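Local atomic coordinates of sensor protein (PDB entry 2OOL), a protein that senses light through a bound biliverdin chromophore and probably signals as a histidine kinase, this chain being its chromophore-binding PAS and GAF part. Residues Ser57-Ala60 and Asn61-Asp64; Ser148-Val151 and Ala152-Leu156; Ala160-Pro163 and Thr164-Ile168. All coordinates share one frame; numbering follows the deposited sequence.

Interaction 1: Ser57-Ala60 and Asn61-Asp64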
loop_
_atom_site.group_PDB
_atom_site.type_symbol
_atom_site.label_atom_id
_atom_site.label_comp_id
_atom_site.label_asym_id
_atom_site.label_seq_id
_atom_site.Cartn_x
_atom_site.Cartn_y
_atom_site.Cartn_z
ATOM N N SER A 57 -9.019 29.949 16.564
ATOM C CA SER A 57 -9.845 29.170 17.470
ATOM C C SER A 57 -9.096 27.895 17.853
ATOM O O SER A 57 -8.255 27.434 17.066
ATOM C CB SER A 57 -11.158 28.777 16.770
ATOM O OG SER A 57 -11.872 27.809 17.509
ATOM N N VAL A 58 -9.422 27.339 19.035
ATOM C CA VAL A 58 -8.847 26.068 19.494
ATOM C C VAL A 58 -9.884 25.305 20.242
ATOM O O VAL A 58 -10.785 25.903 20.841
ATOM C CB VAL A 58 -7.623 26.210 20.499
ATOM C CG1 VAL A 58 -6.274 26.070 19.763
ATOM C CG2 VAL A 58 -7.713 27.471 21.305
ATOM N N SER A 59 -9.753 23.986 20.191
ATOM C CA SER A 59 -10.480 23.092 21.070
ATOM C C SER A 59 -9.981 23.289 22.507
ATOM O O SER A 59 -8.755 23.486 22.755
ATOM C CB SER A 59 -10.320 21.614 20.624
ATOM O OG SER A 59 -8.959 21.222 20.516
ATOM N N ALA A 60 -10.942 23.247 23.434
ATOM C CA ALA A 60 -10.711 23.542 24.840
ATOM C C ALA A 60 -9.719 22.586 25.484
ATOM O O ALA A 60 -9.060 22.967 26.442
ATOM C CB ALA A 60 -12.043 23.460 25.618
ATOM N N ASN A 61 -9.678 21.337 24.992
ATOM C CA ASN A 61 -8.739 20.306 25.469
ATOM C C ASN A 61 -7.268 20.646 25.250
ATOM O O ASN A 61 -6.390 20.064 25.872
ATOM C CB ASN A 61 -9.075 18.886 24.898
ATOM C CG ASN A 61 -8.803 18.731 23.389
ATOM O OD1 ASN A 61 -8.843 19.685 22.642
ATOM N ND2 ASN A 61 -8.511 17.496 22.952
ATOM N N VAL A 62 -6.993 21.609 24.387
ATOM C CA VAL A 62 -5.652 22.161 24.253
ATOM C C VAL A 62 -5.092 22.685 25.595
ATOM O O VAL A 62 -3.883 22.718 25.772
ATOM C CB VAL A 62 -5.653 23.234 23.150
ATOM C CG1 VAL A 62 -4.530 24.128 23.248
ATOM C CG2 VAL A 62 -5.699 22.515 21.775
ATOM N N GLU A 63 -5.963 23.052 26.536
ATOM C CA GLU A 63 -5.534 23.455 27.875
ATOM C C GLU A 63 -4.701 22.365 28.535
ATOM O O GLU A 63 -3.717 22.656 29.225
ATOM C CB GLU A 63 -6.741 23.793 28.760
ATOM C CG GLU A 63 -6.407 23.981 30.235
ATOM C CD GLU A 63 -7.304 25.026 30.917
ATOM O OE1 GLU A 63 -8.548 24.861 30.950
ATOM O OE2 GLU A 63 -6.749 26.023 31.411
ATOM N N ASP A 64 -5.071 21.109 28.323
ATOM C CA ASP A 64 -4.280 20.051 28.890
ATOM C C ASP A 64 -2.982 19.839 28.121
ATOM O O ASP A 64 -2.043 19.262 28.655
ATOM C CB ASP A 64 -5.048 18.743 28.916
ATOM C CG ASP A 64 -6.456 18.900 29.442
ATOM O OD1 ASP A 64 -6.632 19.493 30.542
ATOM O OD2 ASP A 64 -7.378 18.427 28.741
HETATM O O HOH W 1 -10.229 24.300 28.651
#
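Ser-59 OG donates to Asn-61 OD1 at 2.6 Å and meets the amide oxygen almost head-on, with a C=O...donor angle of 164°. Asn-61 CG sits between its own backbone N and carbonyl carbon (chi1 70°), which folds the amide back over the turn until OD1 faces the serine. On the backbone, Val-62 N bonds to Ser-59 O (3.0 Å) and closes a type I beta turn from Ser-59 to Val-62. Through it, strand 55-59 of the PAS sheet passes into the short helix 62-66. Glu-63 N follows with a bond to Ala-60 O at 3.1 Å. A water donates to the same Ala-60 O and also to Glu-63 OE1, at 2.9 Å from the latter. On the apolar side, Val-62 CG2 touches Val-58 CG1 at 4.1 Å, the two side chains crossing at about a right angle. One shell out, Leu-45 N bonds to Ser-59 OG, while Asn-61 ND2 reaches Gly-43 O and Asn-61 N pairs with Ser-241 OG. With an alanine in place of Asn-61, the buried Ser-59 hydroxyl would probably lose its acceptor and Gly-43 O the amide donor that ties it to the turn. The serine hydroxyl thus donates and accepts at once, and the asparagine uses both ends of its amide, so polar groups are paired inside a buried corner.

Interaction 2: Ser148-Val151 and Ala152-Leu156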
loop_
_atom_site.group_PDB
_atom_site.type_symbol
_atom_site.label_atom_id
_atom_site.label_comp_id
_atom_site.label_asym_id
_atom_site.label_seq_id
_atom_site.Cartn_x
_atom_site.Cartn_y
_atom_site.Cartn_z
ATOM N N SER A 148 -0.139 -6.783 1.881
ATOM C CA SER A 148 -1.550 -7.180 2.013
ATOM C C SER A 148 -2.468 -6.272 1.187
ATOM O O SER A 148 -3.340 -6.766 0.485
ATOM C CB SER A 148 -2.031 -7.279 3.488
ATOM O OG SER A 148 -2.105 -6.017 4.111
ATOM N N VAL A 149 -2.265 -4.952 1.237
ATOM C CA VAL A 149 -3.057 -4.039 0.382
ATOM C C VAL A 149 -2.905 -4.385 -1.128
ATOM O O VAL A 149 -3.885 -4.482 -1.864
ATOM C CB VAL A 149 -2.750 -2.554 0.658
ATOM C CG1 VAL A 149 -3.410 -1.669 -0.410
ATOM C CG2 VAL A 149 -3.214 -2.147 2.066
ATOM N N ARG A 150 -1.682 -4.655 -1.563
ATOM C CA ARG A 150 -1.410 -5.031 -2.955
ATOM C C ARG A 150 -2.127 -6.338 -3.401
ATOM O O ARG A 150 -2.741 -6.378 -4.484
ATOM C CB ARG A 150 0.110 -5.120 -3.189
ATOM C CG ARG A 150 0.479 -5.617 -4.590
ATOM C CD ARG A 150 1.975 -5.875 -4.772
ATOM N NE ARG A 150 2.443 -7.098 -4.108
ATOM C CZ ARG A 150 2.229 -8.334 -4.547
ATOM N NH1 ARG A 150 2.711 -9.360 -3.851
ATOM N NH2 ARG A 150 1.527 -8.565 -5.657
ATOM N N VAL A 151 -2.043 -7.403 -2.603
ATOM C CA VAL A 151 -2.660 -8.660 -3.028
ATOM C C VAL A 151 -4.194 -8.532 -2.976
ATOM O O VAL A 151 -4.874 -9.020 -3.849
ATOM C CB VAL A 151 -2.058 -9.980 -2.357
ATOM C CG1 VAL A 151 -0.584 -9.818 -1.954
ATOM C CG2 VAL A 151 -2.924 -10.547 -1.209
ATOM N N ALA A 152 -4.727 -7.822 -1.989
ATOM C CA ALA A 152 -6.175 -7.498 -1.930
ATOM C C ALA A 152 -6.687 -6.730 -3.170
ATOM O O ALA A 152 -7.712 -7.091 -3.723
ATOM C CB ALA A 152 -6.494 -6.721 -0.666
ATOM N N ILE A 153 -5.997 -5.671 -3.583
ATOM C CA ILE A 153 -6.396 -4.892 -4.776
ATOM C C ILE A 153 -6.445 -5.789 -6.018
ATOM O O ILE A 153 -7.363 -5.728 -6.820
ATOM C CB ILE A 153 -5.387 -3.756 -5.099
ATOM C CG1 ILE A 153 -5.507 -2.594 -4.121
ATOM C CG2 ILE A 153 -5.582 -3.228 -6.540
ATOM C CD1 ILE A 153 -4.428 -1.491 -4.351
ATOM N N ARG A 154 -5.411 -6.590 -6.184
ATOM C CA ARG A 154 -5.360 -7.551 -7.273
ATOM C C ARG A 154 -6.509 -8.592 -7.234
ATOM O O ARG A 154 -7.052 -8.961 -8.283
ATOM C CB ARG A 154 -4.003 -8.243 -7.232
ATOM C CG ARG A 154 -3.717 -9.152 -8.386
ATOM C CD ARG A 154 -2.541 -10.019 -8.009
ATOM N NE ARG A 154 -2.957 -11.192 -7.238
ATOM C CZ ARG A 154 -2.178 -11.866 -6.389
ATOM N NH1 ARG A 154 -0.926 -11.461 -6.146
ATOM N NH2 ARG A 154 -2.652 -12.958 -5.770
ATOM N N ARG A 155 -6.871 -9.049 -6.038
ATOM C CA ARG A 155 -7.934 -10.042 -5.884
ATOM C C ARG A 155 -9.286 -9.423 -6.159
ATOM O O ARG A 155 -10.143 -10.022 -6.806
ATOM C CB ARG A 155 -7.946 -10.636 -4.479
ATOM C CG ARG A 155 -6.963 -11.762 -4.311
ATOM C CD ARG A 155 -6.696 -12.097 -2.841
ATOM N NE ARG A 155 -5.585 -13.059 -2.742
ATOM C CZ ARG A 155 -5.139 -13.614 -1.610
ATOM N NH1 ARG A 155 -5.708 -13.332 -0.429
ATOM N NH2 ARG A 155 -4.111 -14.449 -1.662
ATOM N N LEU A 156 -9.468 -8.218 -5.647
ATOM C CA LEU A 156 -10.690 -7.481 -5.853
ATOM C C LEU A 156 -10.919 -7.349 -7.347
ATOM O O LEU A 156 -12.029 -7.518 -7.818
ATOM C CB LEU A 156 -10.564 -6.098 -5.202
ATOM C CG LEU A 156 -11.620 -5.593 -4.227
ATOM C CD1 LEU A 156 -12.299 -6.643 -3.454
ATOM C CD2 LEU A 156 -10.972 -4.544 -3.247
#
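Val-149 and Ile-153, one turn apart on helix 142-157, lean on each other through CG1 and CD1 at 4.1 Å. They belong to the packed face of an alpha helix set against helices 162-177 and 308-332: both touch Leu-316, and Ile-153 also reaches Val-320. Ala-152 belongs to this buried side, its N bonded to Ser-148 O at 3.0 Å in the regular i to i+4 pattern, which Ile-153, Arg-154 and Arg-155 continue. Ser-148 OG itself is held by Glu-172 of helix 162-177. Toward the second subunit the helix carries charge. Arg-150 makes a salt bridge through NH2 to Glu-315 of the second subunit, while the same NH2 lies 3.8 Å from Arg-154 NH1. The two arginines run side by side with their guanidinium planes turned 49° apart, and the partner's carboxylate probably offsets their like charges. Ile-153 and Arg-154 pack on Gln-319 of that subunit. The looser flank holds the exposed Arg-154 and Arg-155 round the partly exposed Val-151, whose two methyls serve different arginines. CG1 rests 3.8 Å above the guanidinium plane of Arg-150, displaced toward its rim. Arg-155, extended from CG to NE, runs alongside the valine with CG anti to the carbonyl carbon (chi1 -83°). Val-151 CG2 sits over the centre of the Arg-155 guanidinium, 3.8 Å from Arg-155 CZ.

Interaction 3: Ala160-Pro163 and Thr164-Ile168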
loop_
_atom_site.group_PDB
_atom_site.type_symbol
_atom_site.label_atom_id
_atom_site.label_comp_id
_atom_site.label_asym_id
_atom_site.label_seq_id
_atom_site.Cartn_x
_atom_site.Cartn_y
_atom_site.Cartn_z
ATOM N N ALA A 160 -15.416 -12.310 -9.333
ATOM C CA ALA A 160 -16.354 -12.668 -10.411
ATOM C C ALA A 160 -17.811 -12.282 -10.104
ATOM O O ALA A 160 -18.644 -12.155 -11.023
ATOM C CB ALA A 160 -16.259 -14.180 -10.722
ATOM N N ASP A 161 -18.122 -12.139 -8.819
ATOM C CA ASP A 161 -19.429 -11.659 -8.395
ATOM C C ASP A 161 -19.268 -10.662 -7.234
ATOM O O ASP A 161 -18.181 -10.527 -6.674
ATOM C CB ASP A 161 -20.336 -12.832 -8.023
ATOM C CG ASP A 161 -19.821 -13.628 -6.839
ATOM O OD1 ASP A 161 -19.689 -13.052 -5.755
ATOM O OD2 ASP A 161 -19.574 -14.839 -6.973
ATOM N N LEU A 162 -20.361 -9.980 -6.895
ATOM C CA LEU A 162 -20.344 -8.880 -5.934
ATOM C C LEU A 162 -20.106 -9.320 -4.488
ATOM O O LEU A 162 -19.280 -8.740 -3.804
ATOM C CB LEU A 162 -21.653 -8.062 -6.025
ATOM C CG LEU A 162 -21.791 -6.812 -5.161
ATOM C CD1 LEU A 162 -20.800 -5.761 -5.654
ATOM C CD2 LEU A 162 -23.238 -6.259 -5.175
ATOM N N PRO A 163 -20.852 -10.321 -4.002
ATOM C CA PRO A 163 -20.547 -10.740 -2.626
ATOM C C PRO A 163 -19.086 -11.159 -2.426
ATOM O O PRO A 163 -18.545 -10.955 -1.357
ATOM C CB PRO A 163 -21.495 -11.922 -2.393
ATOM C CG PRO A 163 -22.592 -11.742 -3.425
ATOM C CD PRO A 163 -21.950 -11.106 -4.604
ATOM N N THR A 164 -18.452 -11.726 -3.445
ATOM C CA THR A 164 -17.027 -12.066 -3.365
ATOM C C THR A 164 -16.172 -10.786 -3.304
ATOM O O THR A 164 -15.229 -10.705 -2.525
ATOM C CB THR A 164 -16.591 -12.942 -4.555
ATOM O OG1 THR A 164 -17.479 -14.065 -4.659
ATOM C CG2 THR A 164 -15.148 -13.462 -4.397
ATOM N N ALA A 165 -16.514 -9.797 -4.125
ATOM C CA ALA A 165 -15.761 -8.557 -4.159
ATOM C C ALA A 165 -15.891 -7.859 -2.800
ATOM O O ALA A 165 -14.897 -7.433 -2.214
ATOM C CB ALA A 165 -16.254 -7.659 -5.272
ATOM N N CYS A 166 -17.122 -7.797 -2.301
ATOM C CA CYS A 166 -17.397 -7.150 -1.036
ATOM C C CYS A 166 -16.708 -7.821 0.130
ATOM O O CYS A 166 -16.214 -7.126 1.036
ATOM C CB CYS A 166 -18.904 -7.030 -0.805
ATOM S SG CYS A 166 -19.631 -5.830 -1.939
ATOM N N TRP A 167 -16.654 -9.144 0.106
ATOM C CA TRP A 167 -16.007 -9.923 1.169
ATOM C C TRP A 167 -14.470 -9.802 1.142
ATOM O O TRP A 167 -13.835 -9.732 2.179
ATOM C CB TRP A 167 -16.460 -11.405 1.153
ATOM C CG TRP A 167 -15.796 -12.162 2.262
ATOM C CD1 TRP A 167 -16.231 -12.306 3.548
ATOM C CD2 TRP A 167 -14.516 -12.799 2.198
ATOM N NE1 TRP A 167 -15.316 -13.036 4.282
ATOM C CE2 TRP A 167 -14.245 -13.328 3.476
ATOM C CE3 TRP A 167 -13.575 -12.979 1.173
ATOM C CZ2 TRP A 167 -13.076 -14.023 3.758
ATOM C CZ3 TRP A 167 -12.417 -13.684 1.450
ATOM C CH2 TRP A 167 -12.178 -14.202 2.731
ATOM N N ILE A 168 -13.875 -9.768 -0.040
ATOM C CA ILE A 168 -12.456 -9.486 -0.151
ATOM C C ILE A 168 -12.208 -8.115 0.501
ATOM O O ILE A 168 -11.327 -7.971 1.305
ATOM C CB ILE A 168 -11.973 -9.513 -1.637
ATOM C CG1 ILE A 168 -12.033 -10.958 -2.197
ATOM C CG2 ILE A 168 -10.558 -8.927 -1.770
ATOM C CD1 ILE A 168 -12.268 -11.104 -3.714
#
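Asp-161 and Thr-164 bring their side chains together at about a right angle, and a single carboxylate oxygen takes two bonds from the threonine. Thr-164 N lies 2.9 Å from Asp-161 OD1 and meets it nearly along the axis of its carboxylate bond. Thr-164 OG1 donates to the same Asp-161 OD1 at 2.7 Å, but from above the carboxylate, 37° out of its plane. The threonine hydroxyl stands anti to its carbonyl carbon and beside its backbone N (chi1 -52°), and this sets both donors next to each other, facing one acceptor. Behind them, Ala-165 N bonds to Asp-161 O at 3.1 Å. Asp-161 holds the N-cap position of helix 162-177 in the GAF domain, and its OD1 is the capping acceptor for Thr-164 N, a first-turn N-H that lacks a carbonyl one turn earlier in the helix; its negative charge is likely to be favoured at the positive end of the helix dipole. Pro-163, which has no N-H to offer, fits readily into this first turn. On another side of the helix, Leu-162 CD1 lies 3.9 Å from Cys-166 SG, while Cys-166 N bonds to Leu-162 O at 2.8 Å. Cys-166 packs on Ile-196 and Ala-197 of strand 193-200; Leu-162 and Ala-165 turn to helix 308-332, touching Ile-325 and Leu-321. Trp-167 is bonded through its N to Pro-163 O (3.0 Å), with CB 3.3 Å from that oxygen. Its CG is anti to the backbone N (chi1 -179°), and the indole leads away from Pro-163, with Asp-199 among the residues its side chain touches.

Interactions 2 and 3 lie on consecutive helices, 142-157 and 162-177, with centres 13 Å apart, and they touch directly: the side chain of Ile-168 reaches back to the first helix, its CG2 3.9 Å from Ala-152 O, and also packs on Leu-156. Both helices rest against helix 308-332, and interaction 2 additionally faces the second subunit. Interaction 1 stands apart in the PAS region, on the opposite side of the chain's centre; its centre is about 41 Å from that of interaction 2 and 44 Å from that of interaction 3. The bound biliverdin is about 13 Å from the side chain of Cys-166, too far for that cysteine to touch the chromophore.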